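CELL WALL surface anchor family protein (Streptococcus pneumoniae, PDB 2Y1V) forms the backbone of the pneumococcal pilus as its major pilin, RrgB, a multidomain surface protein whose subunits polymerise into a fibre. Local coordinates at residues Asp291-Tyr296 with Asn304-Asn309; Leu317-Thr322 with Tyr373-Arg378; Ile163-Lys168 with Pro411-Val416; Ala337-Val342 with Val353-Asp358; Ala220-Thr225 with Ser275-Asp280. One frame throughout, in Å; residues are numbered along the deposited sequence.

Interaction 1: Asp291-Tyr296 with Asn304-Asn309; sequences DVTFNY and NTPKPN. With NI (nickel (II) ion), chain D.
Two flat groups on Asp291-Tyr296 meet the chain at Asn304-Thr305-Pro306: the Asp291 carboxylate, with nickel on OD1 and with Lys374 and a water on OD2, and the Asn295 amide, set against the Asn304 backbone. Asn295 lies on the strand 288-297 of the Cna-B-like pilin domain and Asp291 just before the regular part of it that enters this contact; the strand here receives the irregular segment leading on to the strand 317-325. At the carboxylate, OD1 of Asp291 binds nickel at 2.2 Å, while CG of Pro306 packs beside OD2 at 3.7 Å. CG stands anti to the backbone N (chi1 -178°), which directs the carboxylate toward Pro306 and the nickel. Lys374 makes a salt bridge with OD2, and the water donates to OD2 of Asp291 at 2.5 Å and to O of Pro306. At the amide, ND2 of Asn295 approaches CA of Asn304 to 3.2 Å, a packing contact; the Asn304 amide itself turns elsewhere, to Tyr387 and Asp386. Midway, the hydroxyls of Thr293 and Thr305 converge. Their OG1 atoms are modelled 2.4 Å apart, so short that the exact geometry is doubtful, and the donor is not settled. Beyond the interface, Lys307 folds back along its own segment, and its NZ donates to O of Thr305 at 2.9 Å, with a C=O...N angle of 161°.

Interaction 2: Leu317-Thr322 with Tyr373-Arg378; sequences LTLTKT and YKFVER
In the Cna-B-type domain that carries the Lys321-Asn400 isopeptide bond, two sheets pack face to face, and this contact joins one strand of each. Leu317-Thr322 and Tyr373-Arg378 send Leu317, Leu319 and Lys321 against Tyr373, Phe375 and Glu377. The strand axes come within 9.0 Å at a crossing angle of -30°, and no hydrogen bond passes between the segments: this is packing between layers, not strand pairing. Phe375 is central to it. CB of Leu319 sits over one face of its ring, 3.9 Å from the centroid and 21° off the normal, a CH-pi contact displaced toward the rim. CD2 of Leu317 comes instead to the ring edge, 3.6 Å from CE2 of Phe375. The other branch of Leu317, CD1, lies 3.8 Å from CB of Tyr373, so a single leucine bridges two aromatic residues. At the far end, Glu377 reaches across with CG anti to the backbone N (chi1 179°) and meets Lys321 roughly at right angles, OE1 being 3.2 Å from CE. Because NZ of Lys321 is joined to Asn400, it is an amide nitrogen and not an ammonium group. The carboxylate therefore lies beside a covalent crosslink, a placement consistent with other pilin isopeptide sites, where a neighbouring acid is thought to assist bond formation.

Interaction 3: Ile163-Lys168 with Pro411-Val416; sequences IDKDFK and PTEPKV. With NI (nickel (II) ion), chain D.
Apolar contacts and a metal site join Ile163-Lys168 to Pro411-Val416, where strand 149-167 meets the lead-in to strand 415-426 beside the Lys165-Asn290 intramolecular isopeptide bond, a crosslink characteristic of Gram-positive pilin domains. The two segments run nearly the same way, 10° apart end to end, yet no hydrogen bond links them. The apolar part rests on two prolines. CG2 of Ile163 lies 3.8 Å from CD of Pro411, while Pro414 covers a face of the Phe167 ring. Its CB is 3.8 Å from the ring centroid and 29° off the normal, a CH-pi contact, and CG1 of Val416 adds a 3.5 Å contact to CZ of Phe167. Metal bonds come from the second segment: O of Pro411 at 2.5 Å and OE2 of Glu413 at 2.6 Å bind the nickel, whose site Asp291 and Asp410 complete. A bend in the Glu413 chain (chi2 79°) carries the carboxylate back to the ion and leaves CG 3.7 Å from CD of the extended Lys165. The buried acids Asp164 and Asp166 form salt bridges with Lys180 and Arg177. Lys165 NZ, bonded to Asn290 CG, also hydrogen-bonds Asp213. Such an isopeptide nitrogen carries no ammonium charge, so what Lys165 offers Glu413 is its aliphatic chain; the carboxylate's charge is probably balanced largely by the nickel, while Val292 N gives OE2 a hydrogen bond.

Interaction 4: Ala337-Val342 with Val353-Asp358; sequences ATFDLV and VTLTTD
Ala337-Phe339 and Val353-Leu355 pair antiparallel, their axes 4.7 Å apart at 156°, as the two arms of a beta hairpin. Two hydrogen-bonded pairs enclose one non-hydrogen-bonded pair. Phe339 N gives to Val353 O at 2.9 Å and Val353 N returns to Phe339 O at 3.0 Å; Ala337 and Leu355 exchange the same two bonds. Between them Thr338 faces Thr354 at a CA-CA distance of 4.3 Å, and their OG1 atoms, 3.4 Å apart, make a weak hydrogen bond of undecided direction. The other face of the sheet is apolar, holding Ala337, Phe339, Val353 and Leu355. There the Phe339 ring, with CG opposite the carbonyl carbon and beside the backbone N (chi1 -59°), brings CE1 within 4.0 Å of CD2 of Leu355, a diagonal contact between the two hydrogen-bonded pairs, across the intervening threonines. The hairpin belongs to a three-stranded sheet with 337-343 in the middle and 373-377 along its other side. Its apolar face packs on the strands 317-325 and 361-364, Phe339 and Leu355 both touching Leu319 and Lys321.

Interaction 5: Ala220-Thr225 with Ser275-Asp280; sequences AFNKGT and SATLND. With NI (nickel (II) ion), chain E.
The Asn222 amide is gripped from Ser275 and Thr277 together. Its OD1 accepts from OG1 of Thr277 at 2.6 Å, in the carbonyl plane and on a lone pair, while ND2 donates to OG of Ser275 at 2.6 Å, nearly straight at 171°. These two bonds hold the rotation of the amide. CG anti to the carbonyl carbon (chi1 -66°) sets the group over the neighbouring strand. Around this lies antiparallel beta pairing within the Cna-B-like domain: Ala220 and Thr277 form a hydrogen-bonded pair, with Ala220 N 2.7 Å from Thr277 O, and Phe221 opposes Ala276. Past Asn222 the chain makes a type II turn ending at Thr225, whose OG1 takes a bond from Ser275 N at 3.2 Å and donates to Asn222 O at 2.9 Å. Farther out, two residues beyond the C-terminal end of strand 268-278, OD2 of Asp280 binds a second nickel at 2.3 Å, alongside a water, Glu461 and the backbone O of Ala508.

Interactions 1 and 3 share one nickel ion and touch directly: Val292 N lies 2.6 Å from Glu413 OE2, probably hydrogen-bonded, in a sheet where strands 288-297 and 415-426 are neighbours. Interaction 1 also meets interaction 2, through the 2.5 Å salt bridge from Asp291 OD2 to Lys374 NZ, joining the nickel site to the next domain. There interactions 2 and 4, centres about 7 Å apart, build one sandwich, with Leu319 CD2 3.4 Å from Phe339 CE1. Interaction 5 touches interaction 3 through Leu278 CD1 and Val416 CG2, 4.0 Å apart, and carries a separate nickel; its centre lies about 33 Å from that of interaction 4. Along the chain, the loop closed by interaction 3 encloses the other four.

Interaction 1: Asp291-Tyr296 with Asn304-Asn309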
# COMPACT_ATOMS: atom_id res chain seq x y z
N ASP A 291 -1.96 1.35 -1.34
CA ASP A 291 -0.59 1.57 -0.88
C ASP A 291 0.19 0.29 -0.94
O ASP A 291 0.02 -0.59 -0.10
CB ASP A 291 -0.55 2.11 0.56
CG ASP A 291 0.90 2.40 1.05
OD1 ASP A 291 1.84 2.38 0.22
OD2 ASP A 291 1.10 2.65 2.27
N VAL A 292 1.10 0.22 -1.90
CA VAL A 292 1.86 -0.99 -2.11
C VAL A 292 3.27 -0.90 -1.56
O VAL A 292 3.85 0.17 -1.54
CB VAL A 292 1.96 -1.28 -3.61
CG1 VAL A 292 2.89 -2.46 -3.88
CG2 VAL A 292 0.58 -1.55 -4.16
N THR A 293 3.81 -2.05 -1.14
CA THR A 293 5.23 -2.15 -0.81
C THR A 293 5.80 -3.39 -1.44
O THR A 293 5.12 -4.41 -1.57
CB THR A 293 5.48 -2.17 0.71
OG1 THR A 293 4.67 -1.17 1.33
CG2 THR A 293 6.95 -1.85 1.02
N PHE A 294 7.06 -3.31 -1.85
CA PHE A 294 7.72 -4.48 -2.43
C PHE A 294 8.88 -4.82 -1.53
O PHE A 294 9.77 -4.00 -1.32
CB PHE A 294 8.24 -4.20 -3.85
CG PHE A 294 9.04 -5.33 -4.44
CD1 PHE A 294 8.42 -6.49 -4.86
CD2 PHE A 294 10.42 -5.21 -4.59
CE1 PHE A 294 9.16 -7.54 -5.42
CE2 PHE A 294 11.17 -6.26 -5.15
CZ PHE A 294 10.54 -7.43 -5.57
N ASN A 295 8.84 -6.03 -1.01
CA ASN A 295 9.77 -6.46 0.01
C ASN A 295 10.56 -7.63 -0.52
O ASN A 295 10.00 -8.70 -0.79
CB ASN A 295 8.99 -6.87 1.26
CG ASN A 295 8.30 -5.70 1.91
OD1 ASN A 295 8.93 -4.94 2.66
ND2 ASN A 295 7.00 -5.55 1.65
N TYR A 296 11.87 -7.43 -0.67
CA TYR A 296 12.73 -8.36 -1.39
C TYR A 296 14.10 -8.46 -0.71
O TYR A 296 14.42 -7.70 0.19
CB TYR A 296 12.91 -7.89 -2.84
CG TYR A 296 13.80 -6.66 -2.97
CD1 TYR A 296 13.34 -5.40 -2.61
CD2 TYR A 296 15.10 -6.77 -3.44
CE1 TYR A 296 14.17 -4.25 -2.73
CE2 TYR A 296 15.93 -5.65 -3.56
CZ TYR A 296 15.45 -4.40 -3.20
OH TYR A 296 16.28 -3.30 -3.31
N ASN A 304 6.39 -6.00 5.05
CA ASN A 304 5.15 -5.94 4.29
C ASN A 304 4.74 -4.49 4.30
O ASN A 304 5.54 -3.64 4.61
CB ASN A 304 4.06 -6.83 4.91
CG ASN A 304 3.91 -6.63 6.43
OD1 ASN A 304 4.02 -5.52 6.95
ND2 ASN A 304 3.62 -7.72 7.13
N THR A 305 3.49 -4.20 3.98
CA THR A 305 3.10 -2.81 3.79
C THR A 305 2.28 -2.32 4.96
O THR A 305 1.66 -3.13 5.64
CB THR A 305 2.28 -2.67 2.49
OG1 THR A 305 2.35 -1.31 2.01
CG2 THR A 305 0.84 -3.09 2.72
N PRO A 306 2.28 -1.01 5.22
CA PRO A 306 1.52 -0.52 6.37
C PRO A 306 0.02 -0.75 6.26
O PRO A 306 -0.53 -0.85 5.16
CB PRO A 306 1.81 0.98 6.39
CG PRO A 306 2.78 1.26 5.30
CD PRO A 306 3.23 -0.01 4.69
N LYS A 307 -0.64 -0.85 7.41
CA LYS A 307 -2.08 -0.96 7.48
C LYS A 307 -2.66 0.35 8.03
O LYS A 307 -2.47 0.67 9.20
CB LYS A 307 -2.50 -2.12 8.39
CG LYS A 307 -2.32 -3.52 7.81
CD LYS A 307 -0.88 -3.97 7.77
CE LYS A 307 -0.66 -5.00 6.66
NZ LYS A 307 0.67 -5.67 6.70
N PRO A 308 -3.40 1.09 7.20
CA PRO A 308 -4.03 2.29 7.69
C PRO A 308 -4.94 2.00 8.87
O PRO A 308 -5.48 0.91 8.98
CB PRO A 308 -4.88 2.76 6.51
CG PRO A 308 -4.35 2.03 5.33
CD PRO A 308 -3.84 0.73 5.85
N ASN A 309 -5.12 2.98 9.73
CA ASN A 309 -6.05 2.85 10.83
C ASN A 309 -6.56 4.22 11.25
O ASN A 309 -6.00 5.24 10.88
CB ASN A 309 -5.41 2.12 12.01
CG ASN A 309 -6.43 1.70 13.02
OD1 ASN A 309 -7.62 1.88 12.79
ND2 ASN A 309 -5.99 1.16 14.16
NI NI D . 3.37 2.76 -1.25
O HOH W 1 -0.60 1.83 3.84

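Interaction 2: Leu317-Thr322 with Tyr373-Arg378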
# COMPACT_ATOMS: atom_id res chain seq x y z
N LEU A 317 -3.85 7.97 18.70
CA LEU A 317 -3.35 6.85 17.90
C LEU A 317 -1.96 6.49 18.39
O LEU A 317 -1.09 7.35 18.48
CB LEU A 317 -3.25 7.28 16.44
CG LEU A 317 -3.26 6.25 15.31
CD1 LEU A 317 -3.05 6.98 14.01
CD2 LEU A 317 -2.21 5.18 15.50
N THR A 318 -1.76 5.21 18.69
CA THR A 318 -0.56 4.74 19.33
C THR A 318 0.18 3.73 18.47
O THR A 318 -0.42 2.79 17.96
CB THR A 318 -0.88 4.07 20.69
OG1 THR A 318 -1.41 5.06 21.59
CG2 THR A 318 0.37 3.46 21.31
N LEU A 319 1.49 3.94 18.34
CA LEU A 319 2.38 3.00 17.66
C LEU A 319 3.11 2.22 18.71
O LEU A 319 3.53 2.78 19.71
CB LEU A 319 3.44 3.72 16.83
CG LEU A 319 4.64 2.90 16.34
CD1 LEU A 319 4.20 2.02 15.22
CD2 LEU A 319 5.76 3.82 15.88
N THR A 320 3.31 0.94 18.45
CA THR A 320 4.01 0.08 19.38
C THR A 320 4.94 -0.83 18.60
O THR A 320 4.50 -1.52 17.70
CB THR A 320 3.02 -0.77 20.19
OG1 THR A 320 2.00 0.09 20.71
CG2 THR A 320 3.74 -1.49 21.33
N LYS A 321 6.22 -0.82 18.96
CA LYS A 321 7.23 -1.58 18.25
C LYS A 321 7.81 -2.75 19.03
O LYS A 321 8.05 -2.67 20.25
CB LYS A 321 8.37 -0.68 17.79
CG LYS A 321 9.23 -1.30 16.68
CD LYS A 321 10.13 -0.26 16.04
CE LYS A 321 10.57 -0.68 14.66
NZ LYS A 321 11.31 -1.97 14.69
N THR A 322 8.02 -3.84 18.31
CA THR A 322 8.72 -5.00 18.83
C THR A 322 9.79 -5.41 17.81
O THR A 322 9.69 -5.10 16.62
CB THR A 322 7.78 -6.18 19.09
OG1 THR A 322 7.08 -6.47 17.88
CG2 THR A 322 6.76 -5.83 20.15
N TYR A 373 -4.78 6.79 9.06
CA TYR A 373 -3.36 7.20 9.08
C TYR A 373 -2.46 5.97 9.05
O TYR A 373 -2.89 4.83 9.26
CB TYR A 373 -3.02 8.01 10.37
CG TYR A 373 -3.80 9.28 10.61
CD1 TYR A 373 -5.05 9.25 11.22
CD2 TYR A 373 -3.28 10.52 10.25
CE1 TYR A 373 -5.78 10.42 11.45
CE2 TYR A 373 -4.01 11.71 10.48
CZ TYR A 373 -5.26 11.64 11.08
OH TYR A 373 -6.00 12.79 11.33
N LYS A 374 -1.17 6.20 8.83
CA LYS A 374 -0.19 5.13 8.83
C LYS A 374 1.16 5.66 9.29
O LYS A 374 1.51 6.80 8.99
CB LYS A 374 -0.07 4.48 7.45
CG LYS A 374 0.04 5.47 6.28
CD LYS A 374 0.02 4.74 4.91
CE LYS A 374 0.10 5.74 3.76
NZ LYS A 374 0.40 5.09 2.49
N PHE A 375 1.86 4.86 10.07
CA PHE A 375 3.21 5.16 10.46
C PHE A 375 4.07 4.42 9.48
O PHE A 375 4.01 3.20 9.39
CB PHE A 375 3.50 4.64 11.87
CG PHE A 375 2.92 5.48 13.00
CD1 PHE A 375 3.52 6.67 13.38
CD2 PHE A 375 1.81 5.04 13.70
CE1 PHE A 375 3.00 7.41 14.44
CE2 PHE A 375 1.28 5.77 14.75
CZ PHE A 375 1.88 6.95 15.12
N VAL A 376 4.86 5.15 8.71
CA VAL A 376 5.69 4.54 7.71
C VAL A 376 7.10 4.55 8.25
O VAL A 376 7.74 5.60 8.32
CB VAL A 376 5.60 5.29 6.35
CG1 VAL A 376 6.55 4.69 5.32
CG2 VAL A 376 4.18 5.26 5.84
N GLU A 377 7.59 3.38 8.63
CA GLU A 377 8.92 3.28 9.15
C GLU A 377 9.98 3.72 8.14
O GLU A 377 9.99 3.26 6.98
CB GLU A 377 9.20 1.86 9.62
CG GLU A 377 10.60 1.69 10.16
CD GLU A 377 10.87 0.31 10.70
OE1 GLU A 377 10.05 -0.18 11.51
OE2 GLU A 377 11.91 -0.28 10.33
N ARG A 378 10.85 4.62 8.58
CA ARG A 378 12.06 4.95 7.84
C ARG A 378 13.07 3.80 7.94
O ARG A 378 13.37 3.32 9.02
CB ARG A 378 12.69 6.24 8.33
CG ARG A 378 11.94 7.49 7.88
CD ARG A 378 12.76 8.76 8.12
NE ARG A 378 11.90 9.94 8.02
CZ ARG A 378 12.23 11.14 8.49
NH1 ARG A 378 13.39 11.34 9.11
NH2 ARG A 378 11.38 12.14 8.36

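Interaction 3: Ile163-Lys168 with Pro411-Val416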
# COMPACT_ATOMS: atom_id res chain seq x y z
N ILE A 163 10.26 -0.07 -9.30
CA ILE A 163 8.83 -0.28 -9.26
C ILE A 163 8.07 1.03 -9.40
O ILE A 163 8.62 2.12 -9.17
CB ILE A 163 8.42 -0.90 -7.90
CG1 ILE A 163 7.02 -1.52 -7.96
CG2 ILE A 163 8.54 0.13 -6.77
CD1 ILE A 163 6.70 -2.40 -6.76
N ASP A 164 6.80 0.91 -9.76
CA ASP A 164 5.87 2.02 -9.70
C ASP A 164 4.48 1.38 -9.68
O ASP A 164 4.28 0.34 -10.27
CB ASP A 164 6.03 2.94 -10.92
CG ASP A 164 5.03 4.09 -10.94
OD1 ASP A 164 4.63 4.54 -9.85
OD2 ASP A 164 4.67 4.56 -12.05
N LYS A 165 3.55 2.00 -8.96
CA LYS A 165 2.13 1.65 -9.04
C LYS A 165 1.35 2.85 -9.58
O LYS A 165 1.64 3.99 -9.24
CB LYS A 165 1.59 1.29 -7.67
CG LYS A 165 0.09 0.99 -7.67
CD LYS A 165 -0.44 0.77 -6.26
CE LYS A 165 -1.96 0.64 -6.26
NZ LYS A 165 -2.48 0.68 -4.87
N ASP A 166 0.35 2.60 -10.42
CA ASP A 166 -0.48 3.67 -10.95
C ASP A 166 -1.74 3.05 -11.53
O ASP A 166 -1.90 1.83 -11.52
CB ASP A 166 0.28 4.44 -12.02
CG ASP A 166 -0.07 5.94 -12.06
OD1 ASP A 166 -1.22 6.33 -11.79
OD2 ASP A 166 0.83 6.73 -12.39
N PHE A 167 -2.65 3.87 -12.03
CA PHE A 167 -3.82 3.33 -12.69
C PHE A 167 -3.42 2.52 -13.93
O PHE A 167 -2.40 2.79 -14.57
CB PHE A 167 -4.80 4.44 -13.08
CG PHE A 167 -5.35 5.21 -11.91
CD1 PHE A 167 -6.05 4.57 -10.90
CD2 PHE A 167 -5.15 6.58 -11.80
CE1 PHE A 167 -6.55 5.27 -9.82
CE2 PHE A 167 -5.65 7.29 -10.73
CZ PHE A 167 -6.36 6.63 -9.74
N LYS A 168 -4.24 1.51 -14.25
CA LYS A 168 -4.08 0.72 -15.46
C LYS A 168 -3.58 1.58 -16.62
O LYS A 168 -4.17 2.59 -16.95
CB LYS A 168 -5.43 0.11 -15.83
CG LYS A 168 -5.40 -0.77 -17.09
CD LYS A 168 -6.78 -1.34 -17.39
CE LYS A 168 -6.84 -1.91 -18.80
NZ LYS A 168 -6.50 -0.85 -19.79
N PRO A 411 6.55 2.50 -3.83
CA PRO A 411 6.03 3.44 -4.81
C PRO A 411 4.97 4.36 -4.21
O PRO A 411 4.26 3.99 -3.27
CB PRO A 411 5.40 2.54 -5.88
CG PRO A 411 5.02 1.31 -5.18
CD PRO A 411 6.03 1.13 -4.05
N THR A 412 4.88 5.57 -4.77
CA THR A 412 3.78 6.46 -4.49
C THR A 412 2.53 5.88 -5.17
O THR A 412 2.62 5.12 -6.14
CB THR A 412 4.10 7.86 -5.02
OG1 THR A 412 4.45 7.77 -6.41
CG2 THR A 412 5.29 8.46 -4.25
N GLU A 413 1.36 6.24 -4.65
CA GLU A 413 0.09 5.78 -5.19
C GLU A 413 -0.76 6.94 -5.69
O GLU A 413 -0.61 8.07 -5.23
CB GLU A 413 -0.69 5.01 -4.11
CG GLU A 413 -0.24 3.57 -3.88
CD GLU A 413 1.02 3.45 -3.04
OE1 GLU A 413 1.34 4.38 -2.26
OE2 GLU A 413 1.68 2.40 -3.15
N PRO A 414 -1.67 6.67 -6.63
CA PRO A 414 -2.66 7.67 -7.06
C PRO A 414 -3.81 7.79 -6.06
O PRO A 414 -3.84 7.06 -5.07
CB PRO A 414 -3.14 7.11 -8.41
CG PRO A 414 -2.84 5.64 -8.39
CD PRO A 414 -1.60 5.51 -7.54
N LYS A 415 -4.74 8.73 -6.27
CA LYS A 415 -5.88 8.90 -5.37
C LYS A 415 -7.17 9.10 -6.17
O LYS A 415 -7.14 9.42 -7.35
CB LYS A 415 -5.69 10.08 -4.40
CG LYS A 415 -4.30 10.20 -3.73
CD LYS A 415 -4.22 9.42 -2.43
CE LYS A 415 -2.83 9.49 -1.81
NZ LYS A 415 -1.88 8.40 -2.18
N VAL A 416 -8.31 8.88 -5.53
CA VAL A 416 -9.57 9.07 -6.22
C VAL A 416 -10.54 9.67 -5.23
O VAL A 416 -10.42 9.47 -4.03
CB VAL A 416 -10.15 7.75 -6.78
CG1 VAL A 416 -9.19 7.14 -7.78
CG2 VAL A 416 -10.46 6.77 -5.65
NI NI D . 3.37 2.76 -1.25

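Interaction 4: Ala337-Val342 with Val353-Asp358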
# COMPACT_ATOMS: atom_id res chain seq x y z
N ALA A 337 14.29 4.38 15.91
CA ALA A 337 13.33 4.02 14.92
C ALA A 337 12.47 5.24 14.62
O ALA A 337 11.73 5.71 15.49
CB ALA A 337 12.48 2.88 15.42
N THR A 338 12.59 5.76 13.41
CA THR A 338 11.85 6.97 13.05
C THR A 338 10.72 6.65 12.10
O THR A 338 10.86 5.81 11.21
CB THR A 338 12.78 8.01 12.44
OG1 THR A 338 13.71 8.43 13.44
CG2 THR A 338 11.99 9.20 11.97
N PHE A 339 9.59 7.32 12.29
CA PHE A 339 8.39 7.04 11.48
C PHE A 339 7.77 8.33 11.03
O PHE A 339 7.76 9.32 11.76
CB PHE A 339 7.33 6.32 12.30
CG PHE A 339 7.78 5.01 12.87
CD1 PHE A 339 8.54 4.96 14.01
CD2 PHE A 339 7.36 3.83 12.29
CE1 PHE A 339 8.92 3.75 14.54
CE2 PHE A 339 7.75 2.63 12.81
CZ PHE A 339 8.52 2.58 13.93
N ASP A 340 7.23 8.33 9.82
CA ASP A 340 6.42 9.45 9.40
C ASP A 340 4.96 9.07 9.53
O ASP A 340 4.53 8.05 9.00
CB ASP A 340 6.75 9.84 7.96
CG ASP A 340 8.13 10.44 7.84
OD1 ASP A 340 8.36 11.58 8.35
OD2 ASP A 340 9.00 9.76 7.25
N LEU A 341 4.21 9.89 10.27
CA LEU A 341 2.76 9.74 10.34
C LEU A 341 2.20 10.35 9.08
O LEU A 341 2.26 11.58 8.91
CB LEU A 341 2.20 10.47 11.56
CG LEU A 341 0.71 10.30 11.85
CD1 LEU A 341 0.41 8.86 12.19
CD2 LEU A 341 0.31 11.18 13.00
N VAL A 342 1.67 9.50 8.20
CA VAL A 342 1.07 9.91 6.95
C VAL A 342 -0.48 9.82 7.00
O VAL A 342 -1.04 8.82 7.45
CB VAL A 342 1.62 9.05 5.76
CG1 VAL A 342 1.07 9.54 4.45
CG2 VAL A 342 3.16 9.07 5.72
N VAL A 353 7.75 11.02 14.25
CA VAL A 353 8.01 10.62 15.61
C VAL A 353 9.18 9.65 15.63
O VAL A 353 9.43 8.93 14.66
CB VAL A 353 6.76 9.95 16.24
CG1 VAL A 353 5.51 10.78 15.94
CG2 VAL A 353 6.60 8.53 15.77
N THR A 354 9.91 9.63 16.74
CA THR A 354 11.07 8.78 16.87
C THR A 354 10.90 7.95 18.14
O THR A 354 10.39 8.45 19.14
CB THR A 354 12.37 9.61 16.97
OG1 THR A 354 12.48 10.48 15.83
CG2 THR A 354 13.59 8.70 17.02
N LEU A 355 11.31 6.70 18.07
CA LEU A 355 11.29 5.81 19.21
C LEU A 355 12.73 5.53 19.58
O LEU A 355 13.44 4.89 18.81
CB LEU A 355 10.62 4.49 18.85
CG LEU A 355 9.15 4.25 19.25
CD1 LEU A 355 8.32 5.52 19.16
CD2 LEU A 355 8.52 3.12 18.43
N THR A 356 13.17 6.03 20.75
CA THR A 356 14.50 5.69 21.23
C THR A 356 14.48 4.23 21.64
O THR A 356 13.42 3.66 21.91
CB THR A 356 15.00 6.60 22.40
OG1 THR A 356 14.29 6.31 23.62
CG2 THR A 356 14.86 8.08 22.05
N THR A 357 15.66 3.62 21.65
CA THR A 357 15.88 2.22 22.04
C THR A 357 15.20 1.73 23.34
O THR A 357 14.95 0.53 23.49
CB THR A 357 17.39 1.97 22.16
OG1 THR A 357 17.96 2.02 20.84
CG2 THR A 357 17.67 0.61 22.80
N ASP A 358 14.90 2.65 24.25
CA ASP A 358 14.35 2.30 25.56
C ASP A 358 12.83 2.40 25.65
O ASP A 358 12.21 1.74 26.48
CB ASP A 358 14.97 3.21 26.62
CG ASP A 358 15.03 4.65 26.17
OD1 ASP A 358 15.69 4.92 25.14
OD2 ASP A 358 14.38 5.50 26.82

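Interaction 5: Ala220-Thr225 with Ser275-Asp280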
# COMPACT_ATOMS: atom_id res chain seq x y z
N ALA A 220 -13.08 -0.92 -2.00
CA ALA A 220 -13.23 -2.35 -1.76
C ALA A 220 -12.33 -3.12 -2.71
O ALA A 220 -12.49 -3.01 -3.93
CB ALA A 220 -14.68 -2.76 -1.95
N PHE A 221 -11.38 -3.88 -2.17
CA PHE A 221 -10.52 -4.67 -3.05
C PHE A 221 -11.37 -5.78 -3.68
O PHE A 221 -12.00 -6.57 -2.98
CB PHE A 221 -9.31 -5.25 -2.31
CG PHE A 221 -8.61 -6.35 -3.07
CD1 PHE A 221 -8.14 -6.13 -4.36
CD2 PHE A 221 -8.45 -7.61 -2.51
CE1 PHE A 221 -7.52 -7.15 -5.09
CE2 PHE A 221 -7.83 -8.62 -3.22
CZ PHE A 221 -7.36 -8.39 -4.52
N ASN A 222 -11.40 -5.79 -5.01
CA ASN A 222 -12.14 -6.80 -5.75
C ASN A 222 -11.39 -8.11 -5.77
O ASN A 222 -10.40 -8.26 -6.50
CB ASN A 222 -12.39 -6.35 -7.19
CG ASN A 222 -13.29 -5.15 -7.27
OD1 ASN A 222 -14.16 -4.96 -6.42
ND2 ASN A 222 -13.10 -4.33 -8.31
N LYS A 223 -11.85 -9.06 -4.96
CA LYS A 223 -11.22 -10.36 -4.91
C LYS A 223 -11.31 -11.07 -6.25
O LYS A 223 -12.30 -10.95 -6.96
CB LYS A 223 -11.86 -11.21 -3.82
CG LYS A 223 -11.47 -10.80 -2.39
CD LYS A 223 -12.02 -11.79 -1.38
CE LYS A 223 -11.71 -11.40 0.06
NZ LYS A 223 -11.89 -12.59 0.94
N GLY A 224 -10.25 -11.81 -6.59
CA GLY A 224 -10.25 -12.68 -7.75
C GLY A 224 -9.88 -11.97 -9.03
O GLY A 224 -9.99 -12.55 -10.12
N THR A 225 -9.45 -10.72 -8.92
CA THR A 225 -9.08 -9.96 -10.09
C THR A 225 -7.58 -9.85 -10.27
O THR A 225 -7.13 -9.21 -11.22
CB THR A 225 -9.66 -8.55 -10.05
OG1 THR A 225 -9.04 -7.79 -9.01
CG2 THR A 225 -11.18 -8.60 -9.83
N SER A 275 -8.19 -4.75 -9.51
CA SER A 275 -9.09 -3.61 -9.37
C SER A 275 -9.76 -3.53 -8.01
O SER A 275 -9.70 -4.46 -7.20
CB SER A 275 -10.17 -3.64 -10.44
OG SER A 275 -11.16 -4.59 -10.09
N ALA A 276 -10.43 -2.41 -7.78
CA ALA A 276 -11.11 -2.14 -6.52
C ALA A 276 -12.30 -1.25 -6.81
O ALA A 276 -12.25 -0.44 -7.75
CB ALA A 276 -10.16 -1.46 -5.55
N THR A 277 -13.35 -1.37 -6.00
CA THR A 277 -14.57 -0.60 -6.21
C THR A 277 -14.69 0.50 -5.16
O THR A 277 -14.55 0.25 -3.96
CB THR A 277 -15.80 -1.52 -6.16
OG1 THR A 277 -15.49 -2.75 -6.84
CG2 THR A 277 -17.01 -0.87 -6.85
N LEU A 278 -14.92 1.72 -5.61
CA LEU A 278 -15.12 2.86 -4.72
C LEU A 278 -16.51 2.71 -4.14
O LEU A 278 -17.50 2.81 -4.85
CB LEU A 278 -14.99 4.17 -5.50
CG LEU A 278 -15.11 5.56 -4.90
CD1 LEU A 278 -13.98 5.87 -3.90
CD2 LEU A 278 -15.10 6.58 -6.03
N ASN A 279 -16.60 2.47 -2.84
CA ASN A 279 -17.88 2.16 -2.23
C ASN A 279 -18.53 3.28 -1.42
O ASN A 279 -18.03 4.40 -1.35
CB ASN A 279 -17.77 0.91 -1.37
CG ASN A 279 -16.90 1.11 -0.17
OD1 ASN A 279 -16.79 2.21 0.36
ND2 ASN A 279 -16.31 0.03 0.30
N ASP A 280 -19.65 2.93 -0.80
CA ASP A 280 -20.52 3.88 -0.12
C ASP A 280 -19.96 4.52 1.16
O ASP A 280 -20.64 5.35 1.78
CB ASP A 280 -21.85 3.19 0.19
CG ASP A 280 -21.66 1.91 0.99
OD1 ASP A 280 -20.52 1.66 1.47
OD2 ASP A 280 -22.64 1.15 1.15
NI NI E . -24.23 -0.47 0.62
O HOH W 2 -22.37 -2.16 0.02